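Side-chain contact in ECXA (PDB 4L63), which is probably a zinc-dependent metallopeptidase of the metzincin type, using a bound zinc ion to cut peptide bonds: residues L154-K159 with D206-L211. Sequence-based numbering, arbitrary orientation.
Sequences LRITIK and DYIDRL
Ile156, midway along the long helix 146-165, faces the first turn of helix 207-215, and the two backbones come closest where its CA lies 8.5 Å from the CA of Tyr207. No hydrogen bond joins the segments; the contact is small and apolar, made by one side chain against two. Ile156 sends its CG1-CD1 arm across, extended (chi2 179°), and the terminal methyl meets both Tyr207 and Ile208. CD1 of Ile156 sits 3.7 Å from CG1 of Ile208, the two side chains crossing nearly at right angles. The same methyl lies 3.8 Å from CD2 of Tyr207, at the edge of the ring and near its plane, so it does not stack on a face. The second branch, CG2 of Ile156, approaches that ring carbon as well, at 4.0 Å. Helix 146-165 carries the HExxH motif expected of a metzincin-like peptidase: one turn beyond Ile156, His160 binds the zinc ion together with His164 and His170. The contact thus packs helix 207-215 against the active-site helix on the turn preceding its first zinc ligand, with the Ile156 side chain about 10 Å from the metal. With CG anti to the backbone N (chi1 173°), the Tyr207 ring turns its CD2 edge to Ile156; its OH is hydrogen-bonded to Gly225 N, while neighbouring Ile224 touches Ile156. Ile208 also packs on Tyr149 and Leu152 of helix 146-165 and on Leu134 of helix 131-137. Asp206 N-caps helix 207-215: its OD2 accepts from Asp209 N at 2.9 Å, the donor lying 35° out of the carboxylate plane.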
ATOM      1  N   LEU A 154     -10.108  32.444   7.108  1.00 75.77           N
ATOM      2  CA  LEU A 154     -11.526  32.305   6.805  1.00 73.14           C
ATOM      3  C   LEU A 154     -11.788  31.197   5.785  1.00 70.58           C
ATOM      4  O   LEU A 154     -12.695  30.388   5.974  1.00 72.80           O
ATOM      5  CB  LEU A 154     -12.110  33.626   6.299  1.00 78.03           C
ATOM      6  CG  LEU A 154     -13.609  33.751   6.567  1.00 82.05           C
ATOM      7  CD1 LEU A 154     -13.858  34.240   7.985  1.00 85.25           C
ATOM      8  CD2 LEU A 154     -14.283  34.669   5.549  1.00 92.70           C
ATOM      9  N   ARG A 155     -11.003  31.160   4.712  1.00 70.58           N
ATOM     10  CA  ARG A 155     -11.156  30.112   3.703  1.00 70.52           C
ATOM     11  C   ARG A 155     -10.890  28.737   4.300  1.00 67.94           C
ATOM     12  O   ARG A 155     -11.672  27.812   4.101  1.00 62.19           O
ATOM     13  CB  ARG A 155     -10.222  30.342   2.516  1.00 78.79           C
ATOM     14  CG  ARG A 155     -10.545  31.579   1.709  1.00 84.66           C
ATOM     15  CD  ARG A 155      -9.645  31.693   0.494  1.00 89.21           C
ATOM     16  NE  ARG A 155      -9.924  32.914  -0.260  1.00 97.29           N
ATOM     17  CZ  ARG A 155     -10.897  33.038  -1.157  1.00 98.10           C
ATOM     18  NH1 ARG A 155     -11.074  34.192  -1.787  1.00 97.85           N
ATOM     19  NH2 ARG A 155     -11.693  32.010  -1.424  1.00 99.08           N
ATOM     20  N   ILE A 156      -9.773  28.616   5.012  1.00 62.34           N
ATOM     21  CA  ILE A 156      -9.443  27.392   5.742  1.00 58.51           C
ATOM     22  C   ILE A 156     -10.605  26.964   6.631  1.00 63.20           C
ATOM     23  O   ILE A 156     -11.042  25.817   6.577  1.00 58.22           O
ATOM     24  CB  ILE A 156      -8.192  27.571   6.617  1.00 62.35           C
ATOM     25  CG1 ILE A 156      -6.963  27.834   5.746  1.00 65.09           C
ATOM     26  CG2 ILE A 156      -7.980  26.344   7.502  1.00 58.48           C
ATOM     27  CD1 ILE A 156      -5.688  28.056   6.532  1.00 66.77           C
ATOM     28  N   THR A 157     -11.111  27.899   7.433  1.00 60.08           N
ATOM     29  CA  THR A 157     -12.231  27.623   8.327  1.00 60.93           C
ATOM     30  C   THR A 157     -13.457  27.134   7.566  1.00 60.81           C
ATOM     31  O   THR A 157     -14.081  26.151   7.959  1.00 58.11           O
ATOM     32  CB  THR A 157     -12.620  28.867   9.157  1.00 63.20           C
ATOM     33  OG1 THR A 157     -11.500  29.285   9.948  1.00 63.30           O
ATOM     34  CG2 THR A 157     -13.792  28.556  10.069  1.00 63.20           C
ATOM     35  N   ILE A 158     -13.789  27.818   6.475  1.00 62.93           N
ATOM     36  CA  ILE A 158     -14.943  27.450   5.661  1.00 63.41           C
ATOM     37  C   ILE A 158     -14.733  26.103   4.957  1.00 60.71           C
ATOM     38  O   ILE A 158     -15.598  25.239   5.021  1.00 59.29           O
ATOM     39  CB  ILE A 158     -15.267  28.547   4.623  1.00 67.38           C
ATOM     40  CG1 ILE A 158     -15.773  29.799   5.342  1.00 70.90           C
ATOM     41  CG2 ILE A 158     -16.300  28.055   3.632  1.00 68.21           C
ATOM     42  CD1 ILE A 158     -16.340  30.869   4.428  1.00 75.36           C
ATOM     43  N   LYS A 159     -13.585  25.920   4.310  1.00 59.09           N
ATOM     44  CA  LYS A 159     -13.251  24.638   3.682  1.00 59.92           C
ATOM     45  C   LYS A 159     -13.287  23.476   4.676  1.00 58.36           C
ATOM     46  O   LYS A 159     -13.803  22.399   4.368  1.00 51.53           O
ATOM     47  CB  LYS A 159     -11.874  24.708   3.021  1.00 56.86           C
ATOM     48  CG  LYS A 159     -11.818  25.649   1.836  1.00 62.83           C
ATOM     49  CD  LYS A 159     -10.396  25.878   1.385  1.00 68.69           C
ATOM     50  CE  LYS A 159     -10.316  27.091   0.484  1.00 79.15           C
ATOM     51  NZ  LYS A 159      -9.046  27.103  -0.278  1.00 85.56           N
ATOM     52  N   ASP A 206      -2.077  22.967  14.242  1.00 58.43           N
ATOM     53  CA  ASP A 206      -2.292  24.163  13.440  1.00 60.58           C
ATOM     54  C   ASP A 206      -2.055  23.800  11.983  1.00 54.51           C
ATOM     55  O   ASP A 206      -0.919  23.515  11.581  1.00 48.16           O
ATOM     56  CB  ASP A 206      -1.370  25.307  13.855  1.00 70.21           C
ATOM     57  CG  ASP A 206      -1.592  26.561  13.021  1.00 81.86           C
ATOM     58  OD1 ASP A 206      -2.669  27.185  13.142  1.00 85.56           O
ATOM     59  OD2 ASP A 206      -0.699  26.901  12.217  1.00 86.31           O
ATOM     60  N   TYR A 207      -3.132  23.797  11.205  1.00 52.39           N
ATOM     61  CA  TYR A 207      -3.095  23.381   9.805  1.00 50.33           C
ATOM     62  C   TYR A 207      -2.042  24.135   8.994  1.00 51.53           C
ATOM     63  O   TYR A 207      -1.334  23.543   8.178  1.00 47.75           O
ATOM     64  CB  TYR A 207      -4.473  23.569   9.168  1.00 47.19           C
ATOM     65  CG  TYR A 207      -4.502  23.315   7.676  1.00 53.32           C
ATOM     66  CD1 TYR A 207      -4.413  22.020   7.167  1.00 51.13           C
ATOM     67  CD2 TYR A 207      -4.611  24.368   6.776  1.00 53.34           C
ATOM     68  CE1 TYR A 207      -4.435  21.786   5.804  1.00 54.39           C
ATOM     69  CE2 TYR A 207      -4.637  24.144   5.413  1.00 56.27           C
ATOM     70  CZ  TYR A 207      -4.550  22.853   4.931  1.00 58.12           C
ATOM     71  OH  TYR A 207      -4.577  22.628   3.574  1.00 56.86           O
ATOM     72  N   ILE A 208      -1.945  25.441   9.214  1.00 51.79           N
ATOM     73  CA  ILE A 208      -1.002  26.258   8.456  1.00 56.90           C
ATOM     74  C   ILE A 208       0.427  25.823   8.731  1.00 57.24           C
ATOM     75  O   ILE A 208       1.230  25.650   7.811  1.00 55.79           O
ATOM     76  CB  ILE A 208      -1.139  27.749   8.788  1.00 60.20           C
ATOM     77  CG1 ILE A 208      -2.541  28.243   8.446  1.00 58.73           C
ATOM     78  CG2 ILE A 208      -0.089  28.555   8.031  1.00 65.05           C
ATOM     79  CD1 ILE A 208      -2.719  29.737   8.640  1.00 62.76           C
ATOM     80  N   ASP A 209       0.734  25.647  10.012  1.00 54.73           N
ATOM     81  CA  ASP A 209       2.054  25.210  10.434  1.00 59.37           C
ATOM     82  C   ASP A 209       2.388  23.822   9.883  1.00 56.52           C
ATOM     83  O   ASP A 209       3.500  23.586   9.421  1.00 52.64           O
ATOM     84  CB  ASP A 209       2.147  25.210  11.959  1.00 65.94           C
ATOM     85  CG  ASP A 209       3.574  25.092  12.455  1.00 78.62           C
ATOM     86  OD1 ASP A 209       4.455  25.803  11.920  1.00 84.67           O
ATOM     87  OD2 ASP A 209       3.815  24.287  13.380  1.00 79.94           O
ATOM     88  N   ARG A 210       1.427  22.901   9.932  1.00 51.00           N
ATOM     89  CA  ARG A 210       1.660  21.566   9.396  1.00 48.68           C
ATOM     90  C   ARG A 210       1.803  21.608   7.875  1.00 49.59           C
ATOM     91  O   ARG A 210       2.631  20.894   7.308  1.00 45.10           O
ATOM     92  CB  ARG A 210       0.535  20.601   9.797  1.00 48.65           C
ATOM     93  CG  ARG A 210       0.354  20.443  11.305  1.00 52.68           C
ATOM     94  CD  ARG A 210       1.695  20.300  12.006  1.00 56.91           C
ATOM     95  NE  ARG A 210       2.437  19.135  11.536  1.00 57.87           N
ATOM     96  CZ  ARG A 210       3.748  18.977  11.682  1.00 63.78           C
ATOM     97  NH1 ARG A 210       4.473  19.923  12.270  1.00 62.25           N
ATOM     98  NH2 ARG A 210       4.339  17.880  11.222  1.00 65.06           N
ATOM     99  N   LEU A 211       1.008  22.451   7.221  1.00 47.79           N
ATOM    100  CA  LEU A 211       1.064  22.564   5.767  1.00 52.33           C
ATOM    101  C   LEU A 211       2.403  23.152   5.330  1.00 58.97           C
ATOM    102  O   LEU A 211       3.005  22.700   4.353  1.00 56.18           O
ATOM    103  CB  LEU A 211      -0.090  23.421   5.241  1.00 54.20           C
ATOM    104  CG  LEU A 211      -0.176  23.530   3.717  1.00 55.35           C
ATOM    105  CD1 LEU A 211      -0.242  22.144   3.095  1.00 49.10           C
ATOM    106  CD2 LEU A 211      -1.364  24.377   3.286  1.00 57.92           C
TER